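Protein (CD58) (Homo sapiens, PDB 1CCZ) is lymphocyte function-associated antigen 3, a cell-surface glycoprotein of the immunoglobulin superfamily that binds the T-cell adhesion receptor CD2. Local coordinates at residues A[32-35]-A[36-39]; A[66-69]-A[70-73]. All blocks are in the same frame, centred on the assembly; numbering follows the deposited sequence.

How the interactions relate
Both contacts are local and lie in the amino-terminal immunoglobulin domain, their centres about 16 Å apart and their nearest atoms about 7 Å apart. Interaction 1 spans a beta bulge in strand 33-39, which lies between strands 26-30 and 42-45: it pairs opposite charges on one face and has apolar side chains on the other. Interaction 2 belongs to the loop between strands 62-64 and 73-78, where backbone groups and a carboxylate close a short 3-10 turn beside a glycosylated asparagine. Strand 26-30 connects the two, since its Lys30 is touched by Val35 and also binds Ser70 O and the carboxylate of Asp73. Interaction 1 is the more buried, despite its exposed lysine.

Interaction 1 (A[32-35]-A[36-39]); sequences KDKV and AELE
Lys34 and Glu37 form a salt bridge along one face of strand 33-39, with Lys34 NZ 3.1 Å from Glu37 OE1. A classic beta bulge at Val35 and Ala36 lies between them. In a regular strand, residues three apart face opposite ways; here Val35 and Ala36 both sit across from Trp28 of strand 26-30 and bond to its backbone, so Lys34 and Glu37 come out on the same face.

The ammonium reaches OE1 on its syn side, 22° out of the carboxylate plane, and lies 4.0 Å from Glu37 OE2, so the grip is one-sided. OE2 has its own partner in Arg44 NH1 of strand 42-45, so each carboxylate oxygen has its own cation, which probably steadies the negative charge. Lys34 makes its bend at chi3 (-83°), which swings CE and NZ along the strand toward the acid. Its CD makes a separate alkyl contact, 3.5 Å from Glu37 OE1. Glu37 holds CG between its backbone N and carbonyl carbon (chi1 74°) and runs extended from there, its side chain slanting across that of the lysine. Glu39 OE1 adds negative charge 5.0 Å from Lys34 NZ without touching it. In V-type domains of this family, strand 33-39 corresponds to C' of the face that engages CD2, so these charges may matter for recognition.

On the other face Ala36 packs on Phe43 and Val53, followed by Leu38 on Phe43 and Leu55. At the bulge itself the two apolar neighbours lie side by side, Val35 CG1 4.1 Å from Ala36 CB.

Interaction 2 (A[66-69]-A[70-73]); sequences NLTS and SDED. With NAG (2-acetamido-2-deoxy-beta-D-glucopyranose), chain C.
Thr68 and Asp71 are joined twice, closing the 3-10 turn before strand 73-78. Asp71 N gives its hydrogen to Thr68 O at 2.8 Å, and Asp71 OD2 takes one from Thr68 N at 3.0 Å, met from above the carboxylate plane, 51° out of it. The acid of a capping box would accept this N-H too, but no full box forms, since Asp71 N bonds to Thr68 O and not to Thr68 OG1. That hydroxyl, anti to its own N at chi1 165°, shares a long hydrogen bond of 3.3 Å with Ser70 OG. Thr68 CG2 lies against the carboxylate, 3.2 Å from Asp71 OD2. One residue on, Glu72 N bonds to Ser69 O at 2.9 Å, while Glu72 OE1 accepts from Val92 N.

Asp71 OD2 also pairs with Arg52, the buried Arg-Asp salt bridge familiar from V-type immunoglobulin domains, and Asp71 O receives Tyr75 OH, as in a tyrosine corner. Upstream, Asn66 ND2 is bonded to NAG C1 at 1.4 Å, Thr68 being the threonine of the sequon. With an arginine and a backbone N-H on OD2, and OD1 hydrogen-bonded beyond the turn, the buried acid is probably kept ionised, and its carboxylate ties the turn to Arg52, next to strand 53-55.

Interaction 1 (A[32-35]-A[36-39])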
loop_
_atom_site.group_PDB
_atom_site.type_symbol
_atom_site.label_atom_id
_atom_site.label_comp_id
_atom_site.label_asym_id
_atom_site.label_seq_id
_atom_site.Cartn_x
_atom_site.Cartn_y
_atom_site.Cartn_z
ATOM N N LYS A 32 -15.574 -8.593 -12.583
ATOM C CA LYS A 32 -16.237 -9.662 -13.299
ATOM C C LYS A 32 -15.498 -10.063 -14.560
ATOM O O LYS A 32 -15.962 -10.923 -15.296
ATOM C CB LYS A 32 -17.670 -9.245 -13.643
ATOM C CG LYS A 32 -18.635 -9.338 -12.473
ATOM C CD LYS A 32 -18.804 -10.777 -12.011
ATOM C CE LYS A 32 -19.283 -10.841 -10.557
ATOM N NZ LYS A 32 -20.746 -10.550 -10.396
ATOM N N ASP A 33 -14.348 -9.456 -14.813
ATOM C CA ASP A 33 -13.606 -9.788 -16.015
ATOM C C ASP A 33 -12.455 -10.731 -15.724
ATOM O O ASP A 33 -11.882 -10.701 -14.637
ATOM C CB ASP A 33 -13.118 -8.513 -16.680
ATOM C CG ASP A 33 -14.227 -7.499 -16.830
ATOM O OD1 ASP A 33 -15.187 -7.767 -17.590
ATOM O OD2 ASP A 33 -14.155 -6.440 -16.170
ATOM N N LYS A 34 -12.141 -11.581 -16.701
ATOM C CA LYS A 34 -11.086 -12.572 -16.563
ATOM C C LYS A 34 -9.710 -11.943 -16.535
ATOM O O LYS A 34 -9.421 -11.016 -17.279
ATOM C CB LYS A 34 -11.157 -13.586 -17.712
ATOM C CG LYS A 34 -12.314 -14.574 -17.614
ATOM C CD LYS A 34 -11.994 -15.885 -18.339
ATOM C CE LYS A 34 -12.265 -15.816 -19.836
ATOM N NZ LYS A 34 -12.010 -17.149 -20.481
ATOM N N VAL A 35 -8.864 -12.477 -15.672
ATOM C CA VAL A 35 -7.504 -11.994 -15.517
ATOM C C VAL A 35 -6.550 -13.044 -16.099
ATOM O O VAL A 35 -5.722 -12.749 -16.944
ATOM C CB VAL A 35 -7.191 -11.771 -13.997
ATOM C CG1 VAL A 35 -5.690 -11.687 -13.755
ATOM C CG2 VAL A 35 -7.892 -10.522 -13.507
ATOM N N ALA A 36 -6.690 -14.279 -15.638
ATOM C CA ALA A 36 -5.837 -15.365 -16.084
ATOM C C ALA A 36 -6.527 -16.661 -15.724
ATOM O O ALA A 36 -7.405 -16.681 -14.852
ATOM C CB ALA A 36 -4.505 -15.299 -15.371
ATOM N N GLU A 37 -6.105 -17.747 -16.363
ATOM C CA GLU A 37 -6.702 -19.050 -16.102
ATOM C C GLU A 37 -5.787 -20.217 -16.449
ATOM O O GLU A 37 -4.834 -20.063 -17.200
ATOM C CB GLU A 37 -7.996 -19.181 -16.917
ATOM C CG GLU A 37 -7.735 -19.408 -18.374
ATOM C CD GLU A 37 -8.957 -19.240 -19.248
ATOM O OE1 GLU A 37 -9.971 -18.680 -18.804
ATOM O OE2 GLU A 37 -8.903 -19.673 -20.408
ATOM N N LEU A 38 -6.070 -21.365 -15.839
ATOM C CA LEU A 38 -5.408 -22.640 -16.114
ATOM C C LEU A 38 -6.666 -23.429 -16.489
ATOM O O LEU A 38 -7.459 -23.808 -15.624
ATOM C CB LEU A 38 -4.768 -23.248 -14.871
ATOM C CG LEU A 38 -3.424 -22.634 -14.468
ATOM C CD1 LEU A 38 -2.914 -23.315 -13.209
ATOM C CD2 LEU A 38 -2.416 -22.786 -15.607
ATOM N N GLU A 39 -6.866 -23.615 -17.788
ATOM C CA GLU A 39 -8.045 -24.291 -18.310
ATOM C C GLU A 39 -7.688 -25.353 -19.359
ATOM O O GLU A 39 -7.006 -25.049 -20.337
ATOM C CB GLU A 39 -8.969 -23.242 -18.941
ATOM C CG GLU A 39 -10.327 -23.766 -19.383
ATOM C CD GLU A 39 -11.213 -22.675 -19.927
ATOM O OE1 GLU A 39 -11.808 -21.939 -19.113
ATOM O OE2 GLU A 39 -11.308 -22.546 -21.164
#

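Interaction 2 (A[66-69]-A[70-73])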
loop_
_atom_site.group_PDB
_atom_site.type_symbol
_atom_site.label_atom_id
_atom_site.label_comp_id
_atom_site.label_asym_id
_atom_site.label_seq_id
_atom_site.Cartn_x
_atom_site.Cartn_y
_atom_site.Cartn_z
ATOM N N ASN A 66 4.448 -5.545 -12.088
ATOM C CA ASN A 66 4.337 -4.175 -12.548
ATOM C C ASN A 66 2.983 -3.507 -12.289
ATOM O O ASN A 66 2.314 -3.033 -13.214
ATOM C CB ASN A 66 4.663 -4.132 -14.033
ATOM C CG ASN A 66 5.351 -2.858 -14.421
ATOM O OD1 ASN A 66 6.165 -2.313 -13.663
ATOM N ND2 ASN A 66 5.016 -2.367 -15.607
ATOM N N LEU A 67 2.609 -3.448 -11.016
ATOM C CA LEU A 67 1.341 -2.870 -10.599
ATOM C C LEU A 67 1.115 -1.446 -11.055
ATOM O O LEU A 67 2.043 -0.647 -11.109
ATOM C CB LEU A 67 1.214 -2.946 -9.077
ATOM C CG LEU A 67 1.116 -4.366 -8.509
ATOM C CD1 LEU A 67 1.182 -4.335 -6.997
ATOM C CD2 LEU A 67 -0.195 -4.991 -8.966
ATOM N N THR A 68 -0.132 -1.141 -11.394
ATOM C CA THR A 68 -0.535 0.188 -11.823
ATOM C C THR A 68 -1.809 0.458 -11.036
ATOM O O THR A 68 -2.446 -0.480 -10.562
ATOM C CB THR A 68 -0.832 0.256 -13.354
ATOM O OG1 THR A 68 -1.551 1.454 -13.652
ATOM C CG2 THR A 68 -1.681 -0.919 -13.799
ATOM N N SER A 69 -2.171 1.726 -10.885
ATOM C CA SER A 69 -3.360 2.103 -10.121
ATOM C C SER A 69 -4.629 1.419 -10.581
ATOM O O SER A 69 -5.487 1.085 -9.762
ATOM C CB SER A 69 -3.577 3.615 -10.183
ATOM O OG SER A 69 -2.613 4.199 -11.036
ATOM N N SER A 70 -4.765 1.230 -11.891
ATOM C CA SER A 70 -5.955 0.589 -12.435
ATOM C C SER A 70 -6.101 -0.827 -11.866
ATOM O O SER A 70 -7.201 -1.387 -11.842
ATOM C CB SER A 70 -5.879 0.554 -13.963
ATOM O OG SER A 70 -4.539 0.416 -14.402
ATOM N N ASP A 71 -4.990 -1.387 -11.386
ATOM C CA ASP A 71 -4.988 -2.724 -10.798
ATOM C C ASP A 71 -5.674 -2.801 -9.452
ATOM O O ASP A 71 -5.939 -3.893 -8.950
ATOM C CB ASP A 71 -3.569 -3.230 -10.634
ATOM C CG ASP A 71 -2.932 -3.558 -11.941
ATOM O OD1 ASP A 71 -3.673 -3.762 -12.926
ATOM O OD2 ASP A 71 -1.694 -3.611 -11.985
ATOM N N GLU A 72 -5.942 -1.650 -8.852
ATOM C CA GLU A 72 -6.615 -1.631 -7.558
ATOM C C GLU A 72 -8.037 -2.114 -7.781
ATOM O O GLU A 72 -8.800 -1.508 -8.539
ATOM C CB GLU A 72 -6.655 -0.222 -6.987
ATOM C CG GLU A 72 -7.435 -0.152 -5.700
ATOM C CD GLU A 72 -7.043 1.043 -4.863
ATOM O OE1 GLU A 72 -5.838 1.363 -4.809
ATOM O OE2 GLU A 72 -7.945 1.657 -4.260
ATOM N N ASP A 73 -8.410 -3.186 -7.104
ATOM C CA ASP A 73 -9.730 -3.735 -7.336
ATOM C C ASP A 73 -9.917 -4.987 -6.513
ATOM O O ASP A 73 -9.028 -5.403 -5.765
ATOM C CB ASP A 73 -9.841 -4.112 -8.814
ATOM C CG ASP A 73 -11.165 -3.760 -9.407
ATOM O OD1 ASP A 73 -12.168 -3.754 -8.661
ATOM O OD2 ASP A 73 -11.200 -3.489 -10.626
HETATM C C1 NAG C . 5.662 -1.170 -16.108
HETATM C C2 NAG C . 6.821 -1.560 -17.065
HETATM C C3 NAG C . 6.973 -0.515 -18.187
HETATM C C4 NAG C . 6.619 0.912 -17.703
HETATM C C5 NAG C . 5.204 0.981 -17.076
HETATM C C6 NAG C . 4.188 1.652 -17.985
HETATM C C7 NAG C . 8.710 -2.891 -16.299
HETATM C C8 NAG C . 10.008 -2.954 -15.512
HETATM N N2 NAG C . 8.077 -1.715 -16.338
HETATM O O3 NAG C . 6.134 -0.868 -19.285
HETATM O O4 NAG C . 7.585 1.365 -16.758
HETATM O O5 NAG C . 4.697 -0.341 -16.782
HETATM O O6 NAG C . 2.904 1.676 -17.380
HETATM O O7 NAG C . 8.298 -3.903 -16.865
#